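Side-chain contacts in interpain A (Prevotella intermedia, PDB 3BB7), which probably cleaves proteins as a cysteine peptidase of the C10 family and is made as a zymogen that activates itself: residues S80-E85 / I240-L245; M98-L103 / D168-N173; A120-L125 / A183-H188. The protein carries 1 engineered substitution. One frame throughout, in Å; residues are numbered along the deposited sequence.

Contacts 2 and 3 are neighbours in the peptidase part of the chain, their centres 12 Å apart. Helix 176-192 connects them: Tyr100 O of contact 2 lies 3.3 Å from Met186 CB of contact 3, and Pro99 O packs on Ala183 CB. Both are near the predicted nucleophile position, occupied here by the engineered Ala116; the side chain of Met186 is about 9 Å from that of Ala116, and that of Tyr100 about 11 Å. Contact 1 stands apart, its centre 33 Å from that of contact 2 and 26 Å from that of contact 3, and fastens the chain that follows helix 49-68 to the peptidase.

Contact 1: S80-E85 / I240-L245; sequences SKYAAE and IVFSEL
The Tyr82 ring is clasped between two methylenes. Phe242 CB sits over the centre of one face, 3.7 Å from the ring centroid and only 9° off the ring normal, a well-aimed CH-pi contact; on the opposite face Lys81 CB, from the loop itself, lies over the centre at 3.7 Å above the plane. The two rings meet obliquely, planes at 55° and centroids 5.6 Å apart, with Tyr82 CE2 3.9 Å from Phe242 CD2. In Phe242 a chi1 of -56°, with CG beside the backbone N and opposite the carbonyl carbon, carries the phenyl ring aside, so that CB and not the ring lies over the tyrosine. On the CD1/CE1 flank of the Tyr82 ring, CE1 meets Ser243 CB at 4.0 Å, while CD1 lies obliquely near Ser243 N. No hydrogen bond joins 80-85 to 240-245, so this hold is apolar. In the conformer described, one of two modelled, Ser243 OG lies within reach of Asp239 O and Ile240 O on its own helix. The backbone of Ala83 supplies polar fastening, to partners outside the two segments. Ala83 N donates to Thr246 OG1, which is also hydrogen-bonded to Phe242 O, and Ala83 O accepts from Tyr274 OH. The loop 80-85, which comes after helix 49-68 and before helix 116-128, is thus laid against the flank of helix 234-246. Beyond that helix come strands 251-255, 267-274 and 312-315 of the large antiparallel sheet: Val241 packs on Met313, Leu245 reaches Leu251 and Ile271, and Tyr274 of strand 267-274 touches Tyr82 and Phe242 alike.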
loop_
_atom_site.group_PDB
_atom_site.type_symbol
_atom_site.label_atom_id
_atom_site.label_comp_id
_atom_site.label_asym_id
_atom_site.label_seq_id
_atom_site.Cartn_x
_atom_site.Cartn_y
_atom_site.Cartn_z
ATOM N N SER A 80 -20.253 -16.565 -7.894
ATOM C CA SER A 80 -21.663 -16.515 -7.496
ATOM C C SER A 80 -21.897 -15.513 -6.368
ATOM O O SER A 80 -23.040 -15.157 -6.086
ATOM C CB SER A 80 -22.177 -17.912 -7.091
ATOM O OG SER A 80 -21.759 -18.263 -5.779
ATOM N N LYS A 81 -20.809 -15.072 -5.724
ATOM C CA LYS A 81 -20.851 -14.133 -4.588
ATOM C C LYS A 81 -20.258 -12.747 -4.900
ATOM O O LYS A 81 -20.642 -11.747 -4.259
ATOM C CB LYS A 81 -20.080 -14.714 -3.384
ATOM C CG LYS A 81 -20.710 -15.929 -2.662
ATOM C CD LYS A 81 -20.024 -16.184 -1.266
ATOM C CE LYS A 81 -18.758 -17.073 -1.367
ATOM N NZ LYS A 81 -17.739 -16.952 -0.232
ATOM N N TYR A 82 -19.308 -12.689 -5.831
ATOM C CA TYR A 82 -18.522 -11.460 -6.111
ATOM C C TYR A 82 -18.324 -11.280 -7.590
ATOM O O TYR A 82 -18.581 -12.214 -8.361
ATOM C CB TYR A 82 -17.113 -11.604 -5.532
ATOM C CG TYR A 82 -17.051 -12.171 -4.148
ATOM C CD1 TYR A 82 -17.520 -11.446 -3.074
ATOM C CD2 TYR A 82 -16.511 -13.424 -3.919
ATOM C CE1 TYR A 82 -17.453 -11.978 -1.769
ATOM C CE2 TYR A 82 -16.427 -13.951 -2.661
ATOM C CZ TYR A 82 -16.905 -13.239 -1.593
ATOM O OH TYR A 82 -16.790 -13.831 -0.350
ATOM N N ALA A 83 -17.790 -10.123 -7.993
ATOM C CA ALA A 83 -17.308 -9.996 -9.352
ATOM C C ALA A 83 -16.323 -11.096 -9.675
ATOM O O ALA A 83 -15.493 -11.512 -8.837
ATOM C CB ALA A 83 -16.676 -8.617 -9.567
ATOM N N ALA A 84 -16.375 -11.578 -10.909
ATOM C CA ALA A 84 -15.432 -12.616 -11.305
ATOM C C ALA A 84 -13.975 -12.168 -11.146
ATOM O O ALA A 84 -13.113 -12.969 -10.787
ATOM C CB ALA A 84 -15.685 -13.064 -12.720
ATOM N N GLU A 85 -13.728 -10.892 -11.448
ATOM C CA GLU A 85 -12.399 -10.278 -11.360
ATOM C C GLU A 85 -12.669 -8.779 -11.289
ATOM O O GLU A 85 -13.740 -8.318 -11.704
ATOM C CB GLU A 85 -11.563 -10.631 -12.591
ATOM C CG GLU A 85 -12.278 -10.298 -13.901
ATOM C CD GLU A 85 -11.559 -10.761 -15.134
ATOM O OE1 GLU A 85 -10.372 -11.137 -15.027
ATOM O OE2 GLU A 85 -12.187 -10.735 -16.221
ATOM N N ILE A 240 -13.597 -10.374 2.623
ATOM C CA ILE A 240 -13.663 -8.925 2.785
ATOM C C ILE A 240 -13.000 -8.252 1.586
ATOM O O ILE A 240 -13.551 -7.308 1.007
ATOM C CB ILE A 240 -12.993 -8.457 4.104
ATOM C CG1 ILE A 240 -13.810 -8.974 5.290
ATOM C CG2 ILE A 240 -12.881 -6.944 4.129
ATOM C CD1 ILE A 240 -13.109 -8.800 6.617
ATOM N N VAL A 241 -11.799 -8.704 1.225
ATOM C CA VAL A 241 -11.113 -8.144 0.059
ATOM C C VAL A 241 -11.974 -8.247 -1.211
ATOM O O VAL A 241 -12.193 -7.229 -1.914
ATOM C CB VAL A 241 -9.747 -8.804 -0.163
ATOM C CG1 VAL A 241 -9.103 -8.279 -1.468
ATOM C CG2 VAL A 241 -8.816 -8.515 1.059
ATOM N N PHE A 242 -12.494 -9.436 -1.509
ATOM C CA PHE A 242 -13.310 -9.582 -2.733
ATOM C C PHE A 242 -14.571 -8.745 -2.714
ATOM O O PHE A 242 -14.944 -8.150 -3.727
ATOM C CB PHE A 242 -13.660 -11.037 -3.013
ATOM C CG PHE A 242 -12.471 -11.957 -3.127
ATOM C CD1 PHE A 242 -11.292 -11.562 -3.783
ATOM C CD2 PHE A 242 -12.557 -13.241 -2.585
ATOM C CE1 PHE A 242 -10.204 -12.459 -3.889
ATOM C CE2 PHE A 242 -11.498 -14.147 -2.683
ATOM C CZ PHE A 242 -10.316 -13.763 -3.340
ATOM N N SER A 243 -15.244 -8.706 -1.568
ATOM C CA SER A 243 -16.468 -7.934 -1.450
ATOM C C SER A 243 -16.205 -6.428 -1.631
ATOM O O SER A 243 -16.978 -5.716 -2.339
ATOM C CB SER A 243 -17.230 -8.277 -0.171
ATOM O OG SER A 243 -16.528 -7.868 0.977
ATOM N N GLU A 244 -15.131 -5.926 -1.020
ATOM C CA GLU A 244 -14.872 -4.504 -1.115
ATOM C C GLU A 244 -14.477 -4.135 -2.547
ATOM O O GLU A 244 -14.924 -3.137 -3.088
ATOM C CB GLU A 244 -13.777 -4.091 -0.143
ATOM C CG GLU A 244 -14.233 -4.089 1.280
ATOM C CD GLU A 244 -15.135 -2.947 1.628
ATOM O OE1 GLU A 244 -15.269 -1.973 0.849
ATOM O OE2 GLU A 244 -15.710 -3.018 2.732
ATOM N N LEU A 245 -13.636 -4.947 -3.174
ATOM C CA LEU A 245 -13.224 -4.606 -4.545
ATOM C C LEU A 245 -14.356 -4.756 -5.552
ATOM O O LEU A 245 -14.437 -3.975 -6.515
ATOM C CB LEU A 245 -11.946 -5.377 -4.954
ATOM C CG LEU A 245 -10.611 -4.691 -4.513
ATOM C CD1 LEU A 245 -10.388 -3.323 -5.204
ATOM C CD2 LEU A 245 -10.513 -4.519 -3.026
#

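Contact 2: M98-L103 / D168-N173; sequences MPYNKL and DNYSGN. Unlike the reference sequence in segment 168-173: Asn169 (reference Asp).
Pro99, joined to Met98 by a cis peptide bond, presses its ring against Tyr170. It also opens a type I beta turn, Pro99 to Lys102, closed by the bond from Lys102 N to Pro99 O at 3.0 Å, so a cis proline and a tight turn together shape the loop that meets 168-173. Pro99 CG approaches Tyr170 CD2 to 3.6 Å, and the two side chains cross at about a right angle. Tyr100 meets the CD1 flank of the same ring, from the same side of its plane as Pro99: its CE2 is 3.6 Å from Tyr170 CD1, with the ring planes turned 80° apart. Tyr100 OH reaches the edge of the Tyr170 ring, near its plane, and lies 3.3 Å from Tyr170 CB. With CG anti to the carbonyl carbon (chi1 -74°), the Tyr170 ring is turned so that Pro99 and Tyr100 share one side of it, one near CD2 and the other near CD1. Its hydroxyl, buried past the contact, is gripped by Glu178 O and by Lys167 N, which pin the far end of the ring. Trp94 meets both tyrosines, and Val182 and Ala179 of helix 176-192 touch Tyr170 and Pro99 respectively, so two loops of the peptidase are packed together on that helix. Just past the aromatic cluster, an Asx turn shapes the backbone around Tyr170: Asn169 OD1 accepts from Ser171 N at 2.9 Å, the donor standing 36° out of the carbonyl plane, and takes a second, shorter bond of 2.6 Å from Ser171 OG.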
loop_
_atom_site.group_PDB
_atom_site.type_symbol
_atom_site.label_atom_id
_atom_site.label_comp_id
_atom_site.label_asym_id
_atom_site.label_seq_id
_atom_site.Cartn_x
_atom_site.Cartn_y
_atom_site.Cartn_z
ATOM N N MET A 98 10.318 13.491 -3.878
ATOM C CA MET A 98 9.827 14.661 -4.621
ATOM C C MET A 98 8.948 14.269 -5.808
ATOM O O MET A 98 9.247 13.298 -6.490
ATOM C CB MET A 98 10.986 15.576 -5.046
ATOM C CG MET A 98 11.576 16.311 -3.856
ATOM S SD MET A 98 10.489 17.600 -3.172
ATOM C CE MET A 98 10.435 18.761 -4.551
ATOM N N PRO A 99 7.875 15.024 -6.062
ATOM C CA PRO A 99 7.406 16.207 -5.346
ATOM C C PRO A 99 6.410 15.921 -4.220
ATOM O O PRO A 99 5.907 16.865 -3.583
ATOM C CB PRO A 99 6.689 16.996 -6.441
ATOM C CG PRO A 99 6.094 15.884 -7.311
ATOM C CD PRO A 99 7.060 14.745 -7.262
ATOM N N TYR A 100 6.118 14.641 -3.977
ATOM C CA TYR A 100 5.128 14.253 -2.971
ATOM C C TYR A 100 5.429 14.839 -1.612
ATOM O O TYR A 100 4.491 15.165 -0.868
ATOM C CB TYR A 100 5.077 12.730 -2.885
ATOM C CG TYR A 100 4.938 12.091 -4.269
ATOM C CD1 TYR A 100 6.014 11.420 -4.879
ATOM C CD2 TYR A 100 3.735 12.206 -5.000
ATOM C CE1 TYR A 100 5.882 10.864 -6.183
ATOM C CE2 TYR A 100 3.607 11.636 -6.267
ATOM C CZ TYR A 100 4.683 10.997 -6.856
ATOM O OH TYR A 100 4.464 10.451 -8.101
ATOM N N ASN A 101 6.730 14.937 -1.290
ATOM C CA ASN A 101 7.162 15.435 0.021
ATOM C C ASN A 101 7.567 16.906 0.023
ATOM O O ASN A 101 8.206 17.360 0.987
ATOM C CB ASN A 101 8.327 14.581 0.561
ATOM C CG ASN A 101 9.617 14.750 -0.265
ATOM O OD1 ASN A 101 9.570 15.273 -1.377
ATOM N ND2 ASN A 101 10.771 14.319 0.295
ATOM N N LYS A 102 7.213 17.653 -1.021
ATOM C CA LYS A 102 7.657 19.062 -1.198
ATOM C C LYS A 102 7.375 19.942 0.003
ATOM O O LYS A 102 8.144 20.872 0.304
ATOM C CB LYS A 102 6.965 19.671 -2.457
ATOM C CG LYS A 102 7.299 21.108 -2.840
ATOM C CD LYS A 102 6.707 21.434 -4.217
ATOM C CE LYS A 102 6.645 22.922 -4.392
ATOM N NZ LYS A 102 6.194 23.285 -5.757
ATOM N N LEU A 103 6.251 19.699 0.672
ATOM C CA LEU A 103 5.851 20.589 1.756
ATOM C C LEU A 103 6.399 20.196 3.137
ATOM O O LEU A 103 6.127 20.892 4.128
ATOM C CB LEU A 103 4.329 20.711 1.812
ATOM C CG LEU A 103 3.714 21.293 0.549
ATOM C CD1 LEU A 103 2.198 21.310 0.621
ATOM C CD2 LEU A 103 4.236 22.708 0.257
ATOM N N ASP A 168 -1.275 11.568 -12.765
ATOM C CA ASP A 168 -1.103 10.139 -12.518
ATOM C C ASP A 168 0.359 9.840 -12.174
ATOM O O ASP A 168 0.625 9.059 -11.281
ATOM C CB ASP A 168 -1.518 9.317 -13.731
ATOM C CG ASP A 168 -3.007 9.139 -13.823
ATOM O OD1 ASP A 168 -3.726 9.374 -12.809
ATOM O OD2 ASP A 168 -3.450 8.742 -14.928
ATOM N N ASN A 169 1.291 10.480 -12.885
ATOM C CA ASN A 169 2.712 10.103 -12.881
ATOM C C ASN A 169 3.515 11.396 -12.678
ATOM O O ASN A 169 3.358 12.327 -13.440
ATOM C CB ASN A 169 3.015 9.497 -14.272
ATOM C CG ASN A 169 4.432 8.957 -14.419
ATOM O OD1 ASN A 169 5.299 9.117 -13.538
ATOM N ND2 ASN A 169 4.681 8.300 -15.567
ATOM N N TYR A 170 4.378 11.438 -11.674
ATOM C CA TYR A 170 5.234 12.588 -11.428
ATOM C C TYR A 170 6.715 12.242 -11.641
ATOM O O TYR A 170 7.579 12.973 -11.182
ATOM C CB TYR A 170 5.059 13.106 -9.995
ATOM C CG TYR A 170 3.756 13.852 -9.752
ATOM C CD1 TYR A 170 2.603 13.163 -9.323
ATOM C CD2 TYR A 170 3.680 15.234 -9.929
ATOM C CE1 TYR A 170 1.401 13.830 -9.085
ATOM C CE2 TYR A 170 2.467 15.927 -9.694
ATOM C CZ TYR A 170 1.333 15.212 -9.265
ATOM O OH TYR A 170 0.144 15.872 -9.047
ATOM N N SER A 171 7.003 11.144 -12.340
ATOM C CA SER A 171 8.398 10.738 -12.552
ATOM C C SER A 171 9.066 11.453 -13.706
ATOM O O SER A 171 10.276 11.248 -13.949
ATOM C CB SER A 171 8.483 9.231 -12.791
ATOM O OG SER A 171 7.836 8.895 -14.001
ATOM N N GLY A 172 8.312 12.241 -14.462
ATOM C CA GLY A 172 8.915 13.042 -15.512
ATOM C C GLY A 172 8.497 14.474 -15.309
ATOM O O GLY A 172 8.827 15.103 -14.281
ATOM N N ASN A 173 7.721 14.978 -16.255
ATOM C CA ASN A 173 7.365 16.384 -16.279
ATOM C C ASN A 173 6.121 16.659 -15.447
ATOM O O ASN A 173 5.231 15.803 -15.355
ATOM C CB ASN A 173 7.179 16.849 -17.721
ATOM C CG ASN A 173 8.485 16.803 -18.505
ATOM O OD1 ASN A 173 9.571 16.620 -17.925
ATOM N ND2 ASN A 173 8.391 16.937 -19.822
#

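Contact 3: A120-L125 / A183-H188; sequences ATAQVL and ATLMLH. Unlike the reference sequence in segment 120-125: Val124 (reference Ala).
Ala122 turns its methyl to Leu185 and Met186, while on the far side of its helix the next residue, Gln123, has a gripped polar atom: OE1 is hydrogen-bonded both to Thr92 OG1 and to Trp94 N. Gln123 NE2 is bonded to Asn283 OD1 as well, so the buried amide is held at both ends and its rotation fixed. The contact face itself is apolar. Ala122 CB rests against Leu185, 3.8 Å from CD2, and the same CD2 is 3.6 Å from Ala122 O, so one branch of the leucine lies over both methyl and carbonyl. Leu185 gets there with CG opposite its backbone N (chi1 179°). Its other branch, CD1, faces Leu125 CD2 at 4.2 Å, one turn further along the helix. Met186 starts off pointing away from 120-125, yet a bend at chi2 (-75°) brings the thioether back over Ala122, with SD 4.0 Å and CE 4.1 Å from Ala122 CB. The small residue Ala122 lets the backbones come close, Ala122 CA to Met186 CA 5.9 Å. The short helical segments approach to 9.0 Å between axes, with their directions 123° apart. Helix 116-128 begins at the engineered Ala116, the predicted nucleophile position; as in papain-like (clan CA) peptidases, this is probably the central helix that carries the nucleophile at its start. Leu215 of helix 208-218 touches Thr121 and Leu125, and Cys189 adds to the same core. With no hydrogen bond or charge pair across it, the contact between the helices rests on dispersion and the exclusion of water, while Gln123, behind the interface, bonds to Thr92, Trp94 and Asn283.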
loop_
_atom_site.group_PDB
_atom_site.type_symbol
_atom_site.label_atom_id
_atom_site.label_comp_id
_atom_site.label_asym_id
_atom_site.label_seq_id
_atom_site.Cartn_x
_atom_site.Cartn_y
_atom_site.Cartn_z
ATOM N N ALA A 120 -0.288 5.587 0.324
ATOM C CA ALA A 120 -1.412 4.699 0.030
ATOM C C ALA A 120 -2.751 5.441 0.228
ATOM O O ALA A 120 -3.614 5.404 -0.646
ATOM C CB ALA A 120 -1.346 3.462 0.934
ATOM N N THR A 121 -2.908 6.158 1.347
ATOM C CA THR A 121 -4.144 6.894 1.608
ATOM C C THR A 121 -4.383 7.956 0.536
ATOM O O THR A 121 -5.493 8.081 0.018
ATOM C CB THR A 121 -4.059 7.528 3.007
ATOM O OG1 THR A 121 -3.875 6.486 3.978
ATOM C CG2 THR A 121 -5.336 8.274 3.338
ATOM N N ALA A 122 -3.345 8.701 0.158
ATOM C CA ALA A 122 -3.527 9.749 -0.862
ATOM C C ALA A 122 -4.009 9.134 -2.187
ATOM O O ALA A 122 -4.878 9.704 -2.858
ATOM C CB ALA A 122 -2.222 10.535 -1.027
ATOM N N GLN A 123 -3.458 7.976 -2.554
ATOM C CA GLN A 123 -3.870 7.376 -3.832
ATOM C C GLN A 123 -5.327 6.910 -3.770
ATOM O O GLN A 123 -6.064 7.030 -4.754
ATOM C CB GLN A 123 -2.952 6.250 -4.255
ATOM C CG GLN A 123 -1.545 6.727 -4.608
ATOM C CD GLN A 123 -0.702 5.651 -5.273
ATOM O OE1 GLN A 123 -0.504 5.659 -6.499
ATOM N NE2 GLN A 123 -0.197 4.721 -4.471
ATOM N N VAL A 124 -5.761 6.366 -2.630
ATOM C CA VAL A 124 -7.170 6.009 -2.510
ATOM C C VAL A 124 -8.077 7.246 -2.523
ATOM O O VAL A 124 -9.086 7.245 -3.217
ATOM C CB VAL A 124 -7.398 5.136 -1.256
ATOM C CG1 VAL A 124 -8.933 4.856 -1.047
ATOM C CG2 VAL A 124 -6.656 3.815 -1.430
ATOM N N LEU A 125 -7.736 8.302 -1.786
ATOM C CA LEU A 125 -8.570 9.527 -1.820
ATOM C C LEU A 125 -8.638 10.119 -3.221
ATOM O O LEU A 125 -9.711 10.540 -3.689
ATOM C CB LEU A 125 -8.018 10.570 -0.850
ATOM C CG LEU A 125 -8.601 10.463 0.581
ATOM C CD1 LEU A 125 -8.650 9.021 1.135
ATOM C CD2 LEU A 125 -7.944 11.429 1.558
ATOM N N ALA A 183 1.331 17.333 -3.181
ATOM C CA ALA A 183 2.102 17.503 -1.949
ATOM C C ALA A 183 1.203 17.883 -0.778
ATOM O O ALA A 183 1.456 17.463 0.334
ATOM C CB ALA A 183 3.171 18.553 -2.139
ATOM N N THR A 184 0.183 18.718 -1.033
ATOM C CA THR A 184 -0.772 19.098 0.005
ATOM C C THR A 184 -1.515 17.860 0.496
ATOM O O THR A 184 -1.627 17.655 1.703
ATOM C CB THR A 184 -1.754 20.135 -0.555
ATOM O OG1 THR A 184 -1.022 21.321 -0.916
ATOM C CG2 THR A 184 -2.823 20.461 0.470
ATOM N N LEU A 185 -2.021 17.047 -0.440
ATOM C CA LEU A 185 -2.741 15.833 -0.088
ATOM C C LEU A 185 -1.857 14.859 0.719
ATOM O O LEU A 185 -2.287 14.316 1.743
ATOM C CB LEU A 185 -3.296 15.171 -1.358
ATOM C CG LEU A 185 -4.072 13.863 -1.155
ATOM C CD1 LEU A 185 -5.353 14.113 -0.290
ATOM C CD2 LEU A 185 -4.452 13.244 -2.478
ATOM N N MET A 186 -0.606 14.673 0.284
ATOM C CA MET A 186 0.343 13.792 0.993
ATOM C C MET A 186 0.583 14.271 2.418
ATOM O O MET A 186 0.535 13.481 3.348
ATOM C CB MET A 186 1.684 13.781 0.262
ATOM C CG MET A 186 1.673 13.025 -1.041
ATOM S SD MET A 186 1.670 11.242 -0.758
ATOM C CE MET A 186 1.572 10.653 -2.446
ATOM N N LEU A 187 0.814 15.585 2.576
ATOM C CA LEU A 187 1.077 16.144 3.897
ATOM C C LEU A 187 -0.154 15.936 4.783
ATOM O O LEU A 187 -0.056 15.475 5.912
ATOM C CB LEU A 187 1.398 17.624 3.762
ATOM C CG LEU A 187 1.210 18.494 5.006
ATOM C CD1 LEU A 187 2.318 18.167 5.894
ATOM C CD2 LEU A 187 1.219 19.963 4.631
ATOM N N HIS A 188 -1.332 16.217 4.241
ATOM C CA HIS A 188 -2.548 16.104 5.044
ATOM C C HIS A 188 -2.827 14.662 5.436
ATOM O O HIS A 188 -3.213 14.395 6.589
ATOM C CB HIS A 188 -3.707 16.721 4.291
ATOM C CG HIS A 188 -3.662 18.212 4.269
ATOM N ND1 HIS A 188 -4.807 18.978 4.228
ATOM C CD2 HIS A 188 -2.618 19.081 4.339
ATOM C CE1 HIS A 188 -4.470 20.261 4.226
ATOM N NE2 HIS A 188 -3.153 20.351 4.321
#